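Local coordinates for prophage pi2 protein 01, integrase (Lactococcus lactis, PDB 3LYS) that probably binds DNA through this fragment, the helical core-binding domain of a phage-type integrase that takes part in DNA integration and recombination, at residues 36-39 against 40-44; 5-8 against 9-12; 24-27 against 28-32; 13-17 against 18-22. The protein carries 1 engineered substitution. One frame throughout, in Å; residues are numbered along the deposited sequence.

Contact 1: residues 36-39 against 40-44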
loop_
_atom_site.group_PDB
_atom_site.type_symbol
_atom_site.label_atom_id
_atom_site.label_comp_id
_atom_site.label_asym_id
_atom_site.label_seq_id
_atom_site.Cartn_x
_atom_site.Cartn_y
_atom_site.Cartn_z
ATOM N N LEU A 36 -4.251 -0.490 6.020
ATOM C CA LEU A 36 -5.444 -0.931 5.325
ATOM C C LEU A 36 -6.460 0.197 5.370
ATOM O O LEU A 36 -6.982 0.619 4.347
ATOM C CB LEU A 36 -6.033 -2.168 6.001
ATOM C CG LEU A 36 -7.501 -2.467 5.669
ATOM C CD1 LEU A 36 -7.655 -2.757 4.190
ATOM C CD2 LEU A 36 -7.981 -3.641 6.498
ATOM N N LYS A 37 -6.741 0.673 6.576
ATOM C CA LYS A 37 -7.685 1.766 6.795
ATOM C C LYS A 37 -7.328 2.934 5.886
ATOM O O LYS A 37 -8.153 3.408 5.104
ATOM C CB LYS A 37 -7.621 2.197 8.267
ATOM C CG LYS A 37 -8.646 3.235 8.717
ATOM C CD LYS A 37 -8.592 3.449 10.244
ATOM C CE LYS A 37 -9.624 4.481 10.702
ATOM N NZ LYS A 37 -9.716 4.596 12.183
ATOM N N TYR A 38 -6.088 3.394 6.004
ATOM C CA TYR A 38 -5.595 4.493 5.180
ATOM C C TYR A 38 -5.936 4.229 3.727
ATOM O O TYR A 38 -6.512 5.071 3.045
ATOM C CB TYR A 38 -4.077 4.617 5.320
ATOM C CG TYR A 38 -3.614 5.292 6.586
ATOM C CD1 TYR A 38 -2.388 4.986 7.137
ATOM C CD2 TYR A 38 -4.379 6.280 7.205
ATOM C CE1 TYR A 38 -1.918 5.643 8.260
ATOM C CE2 TYR A 38 -3.911 6.949 8.338
ATOM C CZ TYR A 38 -2.666 6.614 8.851
ATOM O OH TYR A 38 -2.138 7.272 9.936
ATOM N N LEU A 39 -5.574 3.044 3.265
ATOM C CA LEU A 39 -5.840 2.662 1.897
ATOM C C LEU A 39 -7.311 2.871 1.532
ATOM O O LEU A 39 -7.615 3.405 0.475
ATOM C CB LEU A 39 -5.437 1.204 1.685
ATOM C CG LEU A 39 -4.725 0.854 0.384
ATOM C CD1 LEU A 39 -3.547 1.768 0.151
ATOM C CD2 LEU A 39 -4.265 -0.585 0.450
ATOM N N LYS A 40 -8.226 2.479 2.408
ATOM C CA LYS A 40 -9.642 2.631 2.107
ATOM C C LYS A 40 -10.040 4.083 1.919
ATOM O O LYS A 40 -10.938 4.406 1.136
ATOM C CB LYS A 40 -10.496 1.990 3.208
ATOM C CG LYS A 40 -10.363 0.485 3.318
ATOM C CD LYS A 40 -11.364 -0.057 4.314
ATOM C CE LYS A 40 -11.271 -1.571 4.428
ATOM N NZ LYS A 40 -12.215 -2.112 5.451
ATOM N N THR A 41 -9.356 4.957 2.643
ATOM C CA THR A 41 -9.614 6.400 2.593
ATOM C C THR A 41 -9.016 7.034 1.328
ATOM O O THR A 41 -9.732 7.347 0.381
ATOM C CB THR A 41 -9.003 7.100 3.827
ATOM O OG1 THR A 41 -9.496 6.478 5.020
ATOM C CG2 THR A 41 -9.373 8.558 3.840
ATOM N N TYR A 42 -7.698 7.208 1.325
ATOM C CA TYR A 42 -7.003 7.809 0.203
ATOM C C TYR A 42 -7.202 7.131 -1.141
ATOM O O TYR A 42 -7.134 7.780 -2.182
ATOM C CB TYR A 42 -5.526 7.893 0.519
ATOM C CG TYR A 42 -5.256 8.845 1.639
ATOM C CD1 TYR A 42 -4.952 10.172 1.384
ATOM C CD2 TYR A 42 -5.323 8.426 2.956
ATOM C CE1 TYR A 42 -4.713 11.057 2.409
ATOM C CE2 TYR A 42 -5.089 9.304 3.991
ATOM C CZ TYR A 42 -4.781 10.618 3.712
ATOM O OH TYR A 42 -4.515 11.500 4.727
HETATM N N MSE A 43 -7.447 5.830 -1.133
HETATM C CA MSE A 43 -7.647 5.106 -2.379
HETATM C C MSE A 43 -8.906 4.283 -2.319
HETATM O O MSE A 43 -8.856 3.079 -2.094
HETATM C CB MSE A 43 -6.469 4.187 -2.656
HETATM C CG MSE A 43 -5.212 4.915 -3.051
HETATM SE SE MSE A 43 -3.789 3.674 -3.418
HETATM C CE MSE A 43 -4.401 2.986 -5.108
ATOM N N PRO A 44 -10.059 4.922 -2.531
ATOM C CA PRO A 44 -11.349 4.236 -2.496
ATOM C C PRO A 44 -11.488 3.099 -3.506
ATOM O O PRO A 44 -10.814 2.070 -3.404
ATOM C CB PRO A 44 -12.340 5.364 -2.755
ATOM C CG PRO A 44 -11.576 6.231 -3.687
ATOM C CD PRO A 44 -10.227 6.302 -3.006
#

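Contact 2: residues 5-8 against 9-12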
loop_
_atom_site.group_PDB
_atom_site.type_symbol
_atom_site.label_atom_id
_atom_site.label_comp_id
_atom_site.label_asym_id
_atom_site.label_seq_id
_atom_site.Cartn_x
_atom_site.Cartn_y
_atom_site.Cartn_z
ATOM N N LYS A 5 -7.603 -8.248 -11.273
ATOM C CA LYS A 5 -8.710 -7.300 -11.221
ATOM C C LYS A 5 -9.308 -7.303 -9.820
ATOM O O LYS A 5 -9.972 -8.259 -9.418
ATOM C CB LYS A 5 -9.783 -7.671 -12.260
ATOM C CG LYS A 5 -9.505 -7.164 -13.676
ATOM C CD LYS A 5 -9.496 -5.632 -13.723
ATOM C CE LYS A 5 -9.364 -5.104 -15.152
ATOM N NZ LYS A 5 -10.502 -5.525 -16.019
ATOM N N GLN A 6 -9.061 -6.232 -9.077
ATOM C CA GLN A 6 -9.578 -6.125 -7.724
ATOM C C GLN A 6 -9.231 -4.739 -7.150
ATOM O O GLN A 6 -8.403 -4.018 -7.714
ATOM C CB GLN A 6 -8.966 -7.237 -6.873
ATOM C CG GLN A 6 -9.642 -7.478 -5.548
ATOM C CD GLN A 6 -8.761 -8.262 -4.612
ATOM O OE1 GLN A 6 -7.826 -8.934 -5.046
ATOM N NE2 GLN A 6 -9.047 -8.182 -3.319
ATOM N N GLU A 7 -9.865 -4.352 -6.046
ATOM C CA GLU A 7 -9.573 -3.055 -5.450
ATOM C C GLU A 7 -8.309 -3.142 -4.641
ATOM O O GLU A 7 -8.097 -4.115 -3.941
ATOM C CB GLU A 7 -10.684 -2.617 -4.519
ATOM C CG GLU A 7 -12.032 -2.590 -5.173
ATOM C CD GLU A 7 -13.065 -1.900 -4.314
ATOM O OE1 GLU A 7 -14.263 -2.009 -4.668
ATOM O OE2 GLU A 7 -12.677 -1.250 -3.303
ATOM N N ILE A 8 -7.470 -2.124 -4.727
ATOM C CA ILE A 8 -6.237 -2.122 -3.965
ATOM C C ILE A 8 -6.520 -2.367 -2.486
ATOM O O ILE A 8 -5.864 -3.195 -1.854
ATOM C CB ILE A 8 -5.518 -0.781 -4.118
ATOM C CG1 ILE A 8 -4.285 -0.739 -3.218
ATOM C CG2 ILE A 8 -6.470 0.358 -3.794
ATOM C CD1 ILE A 8 -3.188 -1.644 -3.670
ATOM N N SER A 9 -7.496 -1.651 -1.932
ATOM C CA SER A 9 -7.834 -1.794 -0.512
ATOM C C SER A 9 -8.225 -3.220 -0.178
ATOM O O SER A 9 -7.641 -3.844 0.709
ATOM C CB SER A 9 -8.971 -0.832 -0.124
ATOM O OG SER A 9 -10.064 -0.882 -1.045
ATOM N N GLU A 10 -9.205 -3.736 -0.913
ATOM C CA GLU A 10 -9.703 -5.088 -0.712
ATOM C C GLU A 10 -8.592 -6.127 -0.726
ATOM O O GLU A 10 -8.491 -6.966 0.166
ATOM C CB GLU A 10 -10.722 -5.411 -1.790
ATOM C CG GLU A 10 -11.528 -6.627 -1.475
ATOM C CD GLU A 10 -12.621 -6.847 -2.483
ATOM O OE1 GLU A 10 -13.467 -5.939 -2.663
ATOM O OE2 GLU A 10 -12.636 -7.936 -3.100
ATOM N N TYR A 11 -7.768 -6.062 -1.760
ATOM C CA TYR A 11 -6.656 -6.970 -1.901
ATOM C C TYR A 11 -5.703 -6.877 -0.722
ATOM O O TYR A 11 -5.302 -7.891 -0.172
ATOM C CB TYR A 11 -5.900 -6.685 -3.194
ATOM C CG TYR A 11 -4.530 -7.312 -3.236
ATOM C CD1 TYR A 11 -3.403 -6.580 -2.861
ATOM C CD2 TYR A 11 -4.363 -8.656 -3.574
ATOM C CE1 TYR A 11 -2.144 -7.163 -2.812
ATOM C CE2 TYR A 11 -3.110 -9.256 -3.527
ATOM C CZ TYR A 11 -2.007 -8.504 -3.144
ATOM O OH TYR A 11 -0.774 -9.100 -3.079
ATOM N N PHE A 12 -5.331 -5.668 -0.322
ATOM C CA PHE A 12 -4.407 -5.525 0.797
ATOM C C PHE A 12 -4.868 -6.344 1.994
ATOM O O PHE A 12 -4.081 -7.071 2.589
ATOM C CB PHE A 12 -4.249 -4.047 1.183
ATOM C CG PHE A 12 -3.149 -3.792 2.182
ATOM C CD1 PHE A 12 -3.417 -3.758 3.541
ATOM C CD2 PHE A 12 -1.839 -3.591 1.759
ATOM C CE1 PHE A 12 -2.398 -3.522 4.465
ATOM C CE2 PHE A 12 -0.813 -3.355 2.676
ATOM C CZ PHE A 12 -1.095 -3.321 4.028
#

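Contact 3: residues 24-27 against 28-32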
loop_
_atom_site.group_PDB
_atom_site.type_symbol
_atom_site.label_atom_id
_atom_site.label_comp_id
_atom_site.label_asym_id
_atom_site.label_seq_id
_atom_site.Cartn_x
_atom_site.Cartn_y
_atom_site.Cartn_z
ATOM N N ILE A 24 3.102 -12.457 12.054
ATOM C CA ILE A 24 3.840 -11.369 12.658
ATOM C C ILE A 24 3.319 -10.998 14.043
ATOM O O ILE A 24 2.240 -11.431 14.464
ATOM C CB ILE A 24 3.821 -10.126 11.729
ATOM C CG1 ILE A 24 4.865 -9.103 12.196
ATOM C CG2 ILE A 24 2.422 -9.520 11.687
ATOM C CD1 ILE A 24 6.298 -9.632 12.203
ATOM N N ASP A 25 4.121 -10.209 14.750
ATOM C CA ASP A 25 3.794 -9.725 16.087
ATOM C C ASP A 25 2.404 -9.075 16.099
ATOM O O ASP A 25 1.935 -8.589 15.073
ATOM C CB ASP A 25 4.837 -8.692 16.516
ATOM C CG ASP A 25 4.523 -8.080 17.850
ATOM O OD1 ASP A 25 4.895 -6.907 18.069
ATOM O OD2 ASP A 25 3.905 -8.782 18.676
ATOM N N GLU A 26 1.753 -9.054 17.257
ATOM C CA GLU A 26 0.426 -8.456 17.372
ATOM C C GLU A 26 0.452 -6.938 17.245
ATOM O O GLU A 26 -0.353 -6.346 16.527
ATOM C CB GLU A 26 -0.215 -8.839 18.708
ATOM C CG GLU A 26 -1.541 -8.144 18.990
ATOM C CD GLU A 26 -2.499 -8.211 17.812
ATOM O OE1 GLU A 26 -2.647 -7.189 17.099
ATOM O OE2 GLU A 26 -3.092 -9.292 17.592
HETATM N N MSE A 27 1.375 -6.309 17.956
HETATM C CA MSE A 27 1.485 -4.859 17.915
HETATM C C MSE A 27 1.901 -4.417 16.519
HETATM O O MSE A 27 1.589 -3.310 16.093
HETATM C CB MSE A 27 2.518 -4.380 18.942
HETATM C CG MSE A 27 2.334 -2.933 19.399
HETATM SE SE MSE A 27 0.508 -2.540 19.993
HETATM C CE MSE A 27 0.194 -4.016 21.216
ATOM N N THR A 28 2.600 -5.295 15.809
ATOM C CA THR A 28 3.061 -4.986 14.470
ATOM C C THR A 28 1.937 -5.135 13.453
ATOM O O THR A 28 1.881 -4.411 12.462
ATOM C CB THR A 28 4.230 -5.892 14.078
ATOM O OG1 THR A 28 5.272 -5.763 15.053
ATOM C CG2 THR A 28 4.766 -5.511 12.703
ATOM N N TYR A 29 1.036 -6.072 13.704
ATOM C CA TYR A 29 -0.074 -6.282 12.796
ATOM C C TYR A 29 -0.965 -5.048 12.804
ATOM O O TYR A 29 -1.641 -4.746 11.820
ATOM C CB TYR A 29 -0.887 -7.505 13.216
ATOM C CG TYR A 29 -1.953 -7.913 12.219
ATOM C CD1 TYR A 29 -1.609 -8.467 10.990
ATOM C CD2 TYR A 29 -3.305 -7.778 12.520
ATOM C CE1 TYR A 29 -2.585 -8.883 10.083
ATOM C CE2 TYR A 29 -4.290 -8.195 11.622
ATOM C CZ TYR A 29 -3.922 -8.748 10.409
ATOM O OH TYR A 29 -4.901 -9.185 9.550
ATOM N N LYS A 30 -0.967 -4.335 13.923
ATOM C CA LYS A 30 -1.777 -3.134 14.044
ATOM C C LYS A 30 -1.448 -2.205 12.885
ATOM O O LYS A 30 -2.331 -1.562 12.320
ATOM C CB LYS A 30 -1.481 -2.436 15.374
ATOM C CG LYS A 30 -2.089 -3.103 16.617
ATOM C CD LYS A 30 -3.613 -2.944 16.645
ATOM C CE LYS A 30 -4.219 -3.332 17.995
ATOM N NZ LYS A 30 -3.693 -2.501 19.126
ATOM N N GLY A 31 -0.165 -2.156 12.532
ATOM C CA GLY A 31 0.292 -1.300 11.454
ATOM C C GLY A 31 -0.386 -1.597 10.136
ATOM O O GLY A 31 -0.820 -0.686 9.425
ATOM N N TYR A 32 -0.475 -2.878 9.802
ATOM C CA TYR A 32 -1.110 -3.280 8.560
ATOM C C TYR A 32 -2.597 -2.946 8.584
ATOM O O TYR A 32 -3.175 -2.597 7.556
ATOM C CB TYR A 32 -0.899 -4.778 8.315
ATOM C CG TYR A 32 0.539 -5.144 8.001
ATOM C CD1 TYR A 32 1.532 -5.094 8.989
ATOM C CD2 TYR A 32 0.918 -5.513 6.708
ATOM C CE1 TYR A 32 2.862 -5.400 8.694
ATOM C CE2 TYR A 32 2.245 -5.816 6.406
ATOM C CZ TYR A 32 3.206 -5.758 7.405
ATOM O OH TYR A 32 4.510 -6.064 7.116
#

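Contact 4: residues 13-17 against 18-22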
loop_
_atom_site.group_PDB
_atom_site.type_symbol
_atom_site.label_atom_id
_atom_site.label_comp_id
_atom_site.label_asym_id
_atom_site.label_seq_id
_atom_site.Cartn_x
_atom_site.Cartn_y
_atom_site.Cartn_z
ATOM N N LYS A 13 -6.144 -6.232 2.343
ATOM C CA LYS A 13 -6.686 -6.982 3.475
ATOM C C LYS A 13 -6.495 -8.466 3.196
ATOM O O LYS A 13 -5.944 -9.188 4.020
ATOM C CB LYS A 13 -8.171 -6.666 3.657
ATOM C CG LYS A 13 -8.837 -7.378 4.824
ATOM C CD LYS A 13 -10.279 -6.886 5.025
ATOM C CE LYS A 13 -10.919 -7.489 6.276
ATOM N NZ LYS A 13 -11.080 -8.973 6.207
ATOM N N ASP A 14 -6.950 -8.903 2.025
ATOM C CA ASP A 14 -6.836 -10.297 1.582
ATOM C C ASP A 14 -5.400 -10.779 1.833
ATOM O O ASP A 14 -5.178 -11.797 2.486
ATOM C CB ASP A 14 -7.189 -10.358 0.082
ATOM C CG ASP A 14 -7.412 -11.773 -0.436
ATOM O OD1 ASP A 14 -6.547 -12.637 -0.187
ATOM O OD2 ASP A 14 -8.445 -12.010 -1.114
ATOM N N TRP A 15 -4.442 -10.012 1.315
ATOM C CA TRP A 15 -3.012 -10.291 1.437
ATOM C C TRP A 15 -2.531 -10.379 2.887
ATOM O O TRP A 15 -2.030 -11.421 3.325
ATOM C CB TRP A 15 -2.205 -9.202 0.714
ATOM C CG TRP A 15 -0.717 -9.369 0.816
ATOM C CD1 TRP A 15 0.040 -10.266 0.149
ATOM C CD2 TRP A 15 0.176 -8.661 1.702
ATOM N NE1 TRP A 15 1.351 -10.180 0.563
ATOM C CE2 TRP A 15 1.461 -9.202 1.516
ATOM C CE3 TRP A 15 0.008 -7.629 2.637
ATOM C CZ2 TRP A 15 2.579 -8.749 2.225
ATOM C CZ3 TRP A 15 1.120 -7.178 3.344
ATOM C CH2 TRP A 15 2.390 -7.742 3.131
HETATM N N MSE A 16 -2.686 -9.288 3.635
HETATM C CA MSE A 16 -2.229 -9.240 5.025
HETATM C C MSE A 16 -2.729 -10.388 5.876
HETATM O O MSE A 16 -1.977 -10.937 6.676
HETATM C CB MSE A 16 -2.623 -7.901 5.666
HETATM C CG MSE A 16 -4.130 -7.644 5.810
HETATM SE SE MSE A 16 -4.585 -5.859 6.550
HETATM C CE MSE A 16 -3.950 -6.092 8.340
ATOM N N GLU A 17 -3.996 -10.749 5.703
ATOM C CA GLU A 17 -4.578 -11.838 6.475
ATOM C C GLU A 17 -4.012 -13.186 6.052
ATOM O O GLU A 17 -4.166 -14.168 6.763
ATOM C CB GLU A 17 -6.102 -11.850 6.339
ATOM C CG GLU A 17 -6.765 -10.584 6.853
ATOM C CD GLU A 17 -8.275 -10.673 6.844
ATOM O OE1 GLU A 17 -8.820 -11.379 5.966
ATOM O OE2 GLU A 17 -8.911 -10.027 7.705
ATOM N N LEU A 18 -3.349 -13.237 4.901
ATOM C CA LEU A 18 -2.764 -14.482 4.437
ATOM C C LEU A 18 -1.332 -14.670 4.879
ATOM O O LEU A 18 -0.995 -15.663 5.517
ATOM C CB LEU A 18 -2.788 -14.566 2.923
ATOM C CG LEU A 18 -4.056 -15.118 2.309
ATOM C CD1 LEU A 18 -3.913 -15.123 0.807
ATOM C CD2 LEU A 18 -4.302 -16.516 2.819
ATOM N N TYR A 19 -0.489 -13.705 4.542
ATOM C CA TYR A 19 0.926 -13.807 4.856
ATOM C C TYR A 19 1.399 -13.076 6.096
ATOM O O TYR A 19 2.547 -13.239 6.502
ATOM C CB TYR A 19 1.744 -13.326 3.656
ATOM C CG TYR A 19 1.344 -13.952 2.334
ATOM C CD1 TYR A 19 0.111 -13.669 1.748
ATOM C CD2 TYR A 19 2.198 -14.828 1.667
ATOM C CE1 TYR A 19 -0.269 -14.247 0.525
ATOM C CE2 TYR A 19 1.832 -15.415 0.439
ATOM C CZ TYR A 19 0.596 -15.121 -0.128
ATOM O OH TYR A 19 0.206 -15.695 -1.327
ATOM N N LYS A 20 0.534 -12.281 6.710
ATOM C CA LYS A 20 0.959 -11.526 7.882
ATOM C C LYS A 20 0.250 -11.892 9.179
ATOM O O LYS A 20 0.889 -12.128 10.208
ATOM C CB LYS A 20 0.780 -10.033 7.608
ATOM C CG LYS A 20 2.065 -9.245 7.713
ATOM C CD LYS A 20 3.028 -9.593 6.599
ATOM C CE LYS A 20 4.378 -8.972 6.868
ATOM N NZ LYS A 20 5.293 -9.164 5.722
ATOM N N LYS A 21 -1.076 -11.928 9.105
ATOM C CA LYS A 21 -1.939 -12.233 10.236
ATOM C C LYS A 21 -1.257 -12.804 11.476
ATOM O O LYS A 21 -0.659 -12.076 12.268
ATOM C CB LYS A 21 -3.054 -13.189 9.810
ATOM C CG LYS A 21 -4.451 -12.715 10.171
ATOM C CD LYS A 21 -4.600 -12.369 11.653
ATOM C CE LYS A 21 -6.032 -11.922 11.978
ATOM N NZ LYS A 21 -6.189 -11.420 13.376
ATOM N N ASN A 22 -1.350 -14.118 11.634
ATOM C CA ASN A 22 -0.787 -14.792 12.788
ATOM C C ASN A 22 0.708 -15.003 12.725
ATOM O O ASN A 22 1.316 -15.506 13.665
ATOM C CB ASN A 22 -1.482 -16.124 12.949
ATOM C CG ASN A 22 -2.973 -15.971 13.008
ATOM O OD1 ASN A 22 -3.527 -15.486 13.996
ATOM N ND2 ASN A 22 -3.638 -16.360 11.931
#

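Contact 1: residues 36-39 against 40-44
Lys40 lies across the end of Leu36, one helical turn earlier, with its CE 3.8 Å from Leu36 CD1. Its CG stands beside its own backbone N (chi1 -66°) and the chain is extended from there, which carries the methylenes past Leu36 O and over the leucine methyl, out to the exposed side. The same two residues are tied through the main chain, where Lys40 N donates to Leu36 O over 3.0 Å. Such i to i+4 pairs build the last turns of helix 26-42 in the all-helical, SAM-like core-binding domain. Leu39, buried, accepts from Met43 N at 2.9 Å through its O, although Met43, a selenomethionine, has already left helical backbone angles. Their side chains run alongside each other in the same direction, Leu39 CD1 being 4.1 Å from Met43 SE, and both rest on Ile8 of helix 8-19. Tyr38 works mostly through its carbonyl. Tyr38 O takes the Tyr42 N-H at 3.0 Å and also lies in the plane of the Tyr42 ring, 3.6 Å from Tyr42 CD2 at its edge. The two rings approach only loosely; Phe63 touches both of them, edge-to-face with Tyr38, and Tyr42 OH is hydrogen-bonded to His67 NE2.

Contact 2: residues 5-8 against 9-12
Glu7 and Tyr11, and Ile8 and Phe12, are joined by main-chain hydrogen bonds in the first turn of helix 8-19. Tyr11 N reaches Glu7 O at 2.9 Å in an almost straight bond (N-H...O 174°), and Phe12 N reaches Ile8 O at 3.0 Å. Backbone bonds of Gln6 to Ile48 and of Ile8 to Val46 fix the incoming chain, and Tyr11 OH is bonded to Ser82 O of helix 69-88.

The side chains meet mainly by van der Waals contact. The amide of Gln6, partly exposed, leans over the start of the helix: CG is anti to the backbone N (chi1 -166°) and the chain extended, which brings Gln6 CD to 3.6 Å from Tyr11 CB. The amide and ring planes stand 78° apart. As modelled, NE2 falls implausibly close to Tyr11 N, one donor against another, so the rotation of the amide, and which end is nitrogen and which oxygen, is doubtful. Glu7 CB packs against Glu10 CB at 3.9 Å, while Ile8 and Phe12 turn to Leu39 of helix 26-42.

Among the charged groups, Glu7 OE1 and Glu10 OE1 come to 4.5 Å, like charges near each other at the start of the helix, where its dipole would be expected to ease their proximity. Glu7 occupies the N-cap of helix 8-19, and Gln6 and Tyr11 stand at the N' and N4 positions, where a hydrophobic staple would place two apolar residues; the glutamine makes this a polar counterpart at most.

Contact 3: residues 24-27 against 28-32
Asp25 and Thr28 meet through a side-chain hydrogen bond in which Thr28 OG1 donates to Asp25 OD1 over 3.2 Å. The hydroxyl comes to the anti side of the carboxylate oxygen, 21° out of the carboxylate plane, while the other oxygen, OD2, takes a weak bond from Glu26 N. Asp25 thus spreads its two carboxylate oxygens over the first residues of the helix, and the negative charge would be expected to suit the positive end of the helix dipole. Its main-chain O accepts from Tyr29 N at 3.0 Å, and Lys30 N follows with a weak bond to Glu26 O at 3.3 Å.

Beyond these polar pairs, Ile24 folds back over the turn. A chi1 of -166° points its CG1 branch away from the main-chain nitrogen and onto Thr28 CG2, 3.6 Å from Ile24 CG1, the two side chains crossing at about a right angle. The other branch, CG2, rests 4.2 Å from Tyr29 CB and lies near the plane of the tyrosine ring, at its edge. That ring extends to helix 8-19, where it touches Met16. Asp25 is the N-cap of helix 26-42, and Ile24 at N' packs on Tyr29 at N4, five residues on, as in a hydrophobic staple.

Contact 4: residues 13-17 against 18-22
Asp14 and Leu18 run alongside each other on the exposed side of the helix, Asp14 OD1 lying 3.8 Å from Leu18 CD1. Next comes Trp15, whose O accepts two main-chain bonds: Tyr19 N at 3.0 Å, nearly straight, and Leu18 N, which sits above the carbonyl plane. A chi1 of 178° sets the indole trans to the main-chain nitrogen, and from there it reaches the later residues. Its five-membered ring and the Tyr19 ring are close to parallel, 19° apart, but slid so far that they barely overlap; Trp15 CD1 and Tyr19 CD1 touch at 3.8 Å. At the far end of the indole, CH2 meets Lys20 CD at 4.0 Å, the lysine chain bending at chi2 to lie alongside. Met16, a selenomethionine, also has a doubly used O, bonded to Lys20 N and to Lys21 N, each at 2.8 Å; the second spans five residues, a pi-type turn. Glu17 OE2 forms a salt bridge with Lys13 NZ, and Glu17 O lies 3.4 Å from Lys21 CB. Helix 8-19 packs on two others: Trp15 presses on Ala81, Ser82 and Cys85 of helix 69-88, while Met16 packs on Tyr29 and Tyr32 of helix 26-42.

Contacts 2 and 4 follow one another along helix 8-19, and contacts 3 and 1 along helix 26-42, so the four trace a helical hairpin from its open end, round the turn and back. At the turn, contacts 3 and 4 have centres about 11 Å apart and meet where Met16 packs on Tyr32 and Tyr29. At the other end, contacts 1 and 2 are about 10 Å apart, centre to centre, with Leu39 CD2 3.5 Å from Phe12 CB. Contacts 2 and 3, with centres about 20 Å apart, are linked by Phe12 touching Tyr32 O. All four lie in the core-binding domain; the catalytic domain of such integrases is a separate one.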